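Side-chain contact in proteasome accessory factor B/C (PafBC) (Paenarthrobacter aurescens, PDB 6SJ9), which probably acts as a transcriptional regulator of the bacterial DNA damage response, pairing winged helix-turn-helix modules for DNA binding with WYL domains: residues L257-K262 with A289-S294. Sequence-based numbering, arbitrary orientation.
Sequences LALRKK and AEELAS
The carboxylate of Glu291 is gripped at both oxygens: OE1 takes a salt-bridging hydrogen bond from Lys262 NZ at 3.1 Å, and OE2 accepts one from the hydroxyl of Tyr295, just beyond 289-294. The ammonium group meets OE1 on its syn lone pair, the side facing the other oxygen, yet OE2 stays 3.9 Å from NZ, which makes the bridge one-sided. Lysine and glutamate suit these places because both are long enough to meet although the CA atoms of Lys262 and Glu291 stand 12.5 Å apart, the lysine following directly on helix 257-261. Glu291 sets CG anti to its own nitrogen (chi1 177°) and runs on extended, whereas the lysine chain, coming from the opposite direction, bends at chi3 (-52°) to bring NZ to the acid.

Beside the salt bridge, Leu259 touches with both methyls: CD1 lies 3.6 Å from Glu291 OE2, a van der Waals contact, and CD2 makes the apolar contact with Leu292 CD2 at 3.9 Å, the two leucine side chains crossing at about a right angle. Branched leucines fit here: one fork of Leu259 lies by the acid, the other by its fellow leucine, and both residues also pack on Leu249 of strand 245-252. The contact thus joins helices 257-261 and 285-294 of the WCX domain over its four-stranded antiparallel sheet, whose 2-3-1-4 order is that of a ferredoxin-like fold. A leucine in place of Glu291 would probably leave the ammonium of Lys262 and the hydroxyl of Tyr295 without the carboxylate they share. With Lys262 exposed and Glu291 buried, the lysine probably offsets the cost of enclosing a carboxylate, and together with the tyrosine hydroxyl it is likely to favour the ionised acid beside the leucine core.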
ATOM      1  N   LEU A 257      17.818  -1.864   2.975  1.00 74.13           N
ATOM      2  CA  LEU A 257      17.780  -0.510   3.521  1.00 74.48           C
ATOM      3  C   LEU A 257      16.639  -0.343   4.508  1.00 69.35           C
ATOM      4  O   LEU A 257      16.828   0.240   5.580  1.00 71.53           O
ATOM      5  CB  LEU A 257      17.724   0.543   2.405  1.00 76.92           C
ATOM      6  CG  LEU A 257      19.076   0.964   1.794  1.00 81.28           C
ATOM      7  CD1 LEU A 257      19.830   1.862   2.788  1.00 84.38           C
ATOM      8  CD2 LEU A 257      19.982  -0.188   1.366  1.00 83.45           C
ATOM      9  N   ALA A 258      15.448  -0.834   4.171  1.00 65.13           N
ATOM     10  CA  ALA A 258      14.347  -0.722   5.122  1.00 64.74           C
ATOM     11  C   ALA A 258      14.696  -1.403   6.440  1.00 65.64           C
ATOM     12  O   ALA A 258      14.387  -0.883   7.521  1.00 66.29           O
ATOM     13  CB  ALA A 258      13.070  -1.325   4.541  1.00 65.10           C
ATOM     14  N   LEU A 259      15.385  -2.543   6.369  1.00 65.20           N
ATOM     15  CA  LEU A 259      15.766  -3.249   7.585  1.00 60.94           C
ATOM     16  C   LEU A 259      16.762  -2.436   8.393  1.00 63.21           C
ATOM     17  O   LEU A 259      16.624  -2.321   9.611  1.00 66.61           O
ATOM     18  CB  LEU A 259      16.352  -4.622   7.235  1.00 59.20           C
ATOM     19  CG  LEU A 259      16.670  -5.515   8.431  1.00 58.10           C
ATOM     20  CD1 LEU A 259      15.367  -5.735   9.228  1.00 55.28           C
ATOM     21  CD2 LEU A 259      17.338  -6.819   8.008  1.00 54.43           C
ATOM     22  N   ARG A 260      17.729  -1.805   7.735  1.00 65.89           N
ATOM     23  CA  ARG A 260      18.746  -1.049   8.471  1.00 67.61           C
ATOM     24  C   ARG A 260      18.153   0.170   9.155  1.00 69.16           C
ATOM     25  O   ARG A 260      18.673   0.620  10.177  1.00 68.63           O
ATOM     26  CB  ARG A 260      19.889  -0.644   7.543  1.00 66.07           C
ATOM     27  CG  ARG A 260      20.814  -1.777   7.172  1.00 65.48           C
ATOM     28  CD  ARG A 260      21.703  -1.463   6.003  1.00 64.88           C
ATOM     29  NE  ARG A 260      22.692  -2.531   5.814  1.00 66.44           N
ATOM     30  CZ  ARG A 260      23.884  -2.513   6.401  1.00 71.24           C
ATOM     31  NH1 ARG A 260      24.213  -1.488   7.184  1.00 68.43           N
ATOM     32  NH2 ARG A 260      24.753  -3.510   6.223  1.00 77.67           N
ATOM     33  N   LYS A 261      17.053   0.696   8.613  1.00 71.77           N
ATOM     34  CA  LYS A 261      16.342   1.791   9.263  1.00 73.96           C
ATOM     35  C   LYS A 261      15.881   1.397  10.664  1.00 71.64           C
ATOM     36  O   LYS A 261      15.761   2.252  11.539  1.00 69.25           O
ATOM     37  CB  LYS A 261      15.162   2.183   8.367  1.00 75.47           C
ATOM     38  CG  LYS A 261      15.545   3.235   7.333  1.00 81.12           C
ATOM     39  CD  LYS A 261      14.382   3.754   6.490  1.00 84.72           C
ATOM     40  CE  LYS A 261      14.962   4.506   5.259  1.00 89.16           C
ATOM     41  NZ  LYS A 261      14.039   4.647   4.061  1.00 90.51           N
ATOM     42  N   LYS A 262      15.637   0.113  10.901  1.00 71.68           N
ATOM     43  CA  LYS A 262      15.179  -0.378  12.199  1.00 71.09           C
ATOM     44  C   LYS A 262      16.310  -0.771  13.155  1.00 72.28           C
ATOM     45  O   LYS A 262      16.020  -1.196  14.280  1.00 73.19           O
ATOM     46  CB  LYS A 262      14.240  -1.577  12.021  1.00 69.71           C
ATOM     47  CG  LYS A 262      12.966  -1.249  11.365  1.00 69.48           C
ATOM     48  CD  LYS A 262      11.970  -2.410  11.474  1.00 71.22           C
ATOM     49  CE  LYS A 262      12.560  -3.739  10.994  1.00 72.13           C
ATOM     50  NZ  LYS A 262      11.525  -4.832  10.963  1.00 71.40           N
ATOM     51  N   ALA A 289      10.078 -13.118  10.630  1.00 54.96           N
ATOM     52  CA  ALA A 289      10.618 -14.195   9.798  1.00 55.23           C
ATOM     53  C   ALA A 289      10.131 -14.088   8.360  1.00 51.89           C
ATOM     54  O   ALA A 289      10.893 -14.358   7.418  1.00 51.83           O
ATOM     55  CB  ALA A 289      10.249 -15.571  10.364  1.00 55.09           C
ATOM     56  N   GLU A 290       8.863 -13.724   8.167  1.00 46.63           N
ATOM     57  CA  GLU A 290       8.377 -13.518   6.812  1.00 44.79           C
ATOM     58  C   GLU A 290       9.161 -12.409   6.138  1.00 43.51           C
ATOM     59  O   GLU A 290       9.562 -12.545   4.992  1.00 44.82           O
ATOM     60  CB  GLU A 290       6.876 -13.218   6.807  1.00 48.13           C
ATOM     61  CG  GLU A 290       6.346 -13.022   5.375  1.00 49.83           C
ATOM     62  CD  GLU A 290       4.829 -12.852   5.308  1.00 48.30           C
ATOM     63  OE1 GLU A 290       4.180 -13.057   6.336  1.00 47.67           O
ATOM     64  OE2 GLU A 290       4.287 -12.501   4.228  1.00 49.46           O
ATOM     65  N   GLU A 291       9.425 -11.315   6.849  1.00 44.64           N
ATOM     66  CA  GLU A 291      10.218 -10.250   6.258  1.00 45.65           C
ATOM     67  C   GLU A 291      11.618 -10.752   5.904  1.00 47.14           C
ATOM     68  O   GLU A 291      12.109 -10.535   4.786  1.00 49.67           O
ATOM     69  CB  GLU A 291      10.304  -9.046   7.213  1.00 43.08           C
ATOM     70  CG  GLU A 291      11.190  -7.947   6.636  1.00 43.72           C
ATOM     71  CD  GLU A 291      11.493  -6.840   7.624  1.00 52.83           C
ATOM     72  OE1 GLU A 291      10.929  -6.868   8.731  1.00 56.52           O
ATOM     73  OE2 GLU A 291      12.341  -5.968   7.320  1.00 55.19           O
ATOM     74  N   LEU A 292      12.267 -11.446   6.835  1.00 46.31           N
ATOM     75  CA  LEU A 292      13.652 -11.864   6.604  1.00 51.07           C
ATOM     76  C   LEU A 292      13.765 -12.937   5.528  1.00 49.58           C
ATOM     77  O   LEU A 292      14.652 -12.867   4.688  1.00 55.38           O
ATOM     78  CB  LEU A 292      14.283 -12.327   7.913  1.00 56.41           C
ATOM     79  CG  LEU A 292      14.396 -11.270   9.020  1.00 54.97           C
ATOM     80  CD1 LEU A 292      15.035 -11.881  10.251  1.00 52.82           C
ATOM     81  CD2 LEU A 292      15.234 -10.055   8.573  1.00 56.31           C
ATOM     82  N   ALA A 293      12.798 -13.847   5.446  1.00 52.58           N
ATOM     83  CA  ALA A 293      12.789 -14.841   4.369  1.00 51.39           C
ATOM     84  C   ALA A 293      12.723 -14.179   3.003  1.00 53.93           C
ATOM     85  O   ALA A 293      13.284 -14.709   2.027  1.00 54.04           O
ATOM     86  CB  ALA A 293      11.560 -15.749   4.500  1.00 46.32           C
ATOM     87  N   SER A 294      12.009 -13.041   2.918  1.00 46.79           N
ATOM     88  CA  SER A 294      11.921 -12.282   1.676  1.00 49.97           C
ATOM     89  C   SER A 294      13.298 -11.776   1.254  1.00 50.47           C
ATOM     90  O   SER A 294      13.529 -11.518   0.064  1.00 52.57           O
ATOM     91  CB  SER A 294      10.879 -11.149   1.815  1.00 49.10           C
ATOM     92  OG  SER A 294      11.490  -9.928   2.192  1.00 51.00           O
TER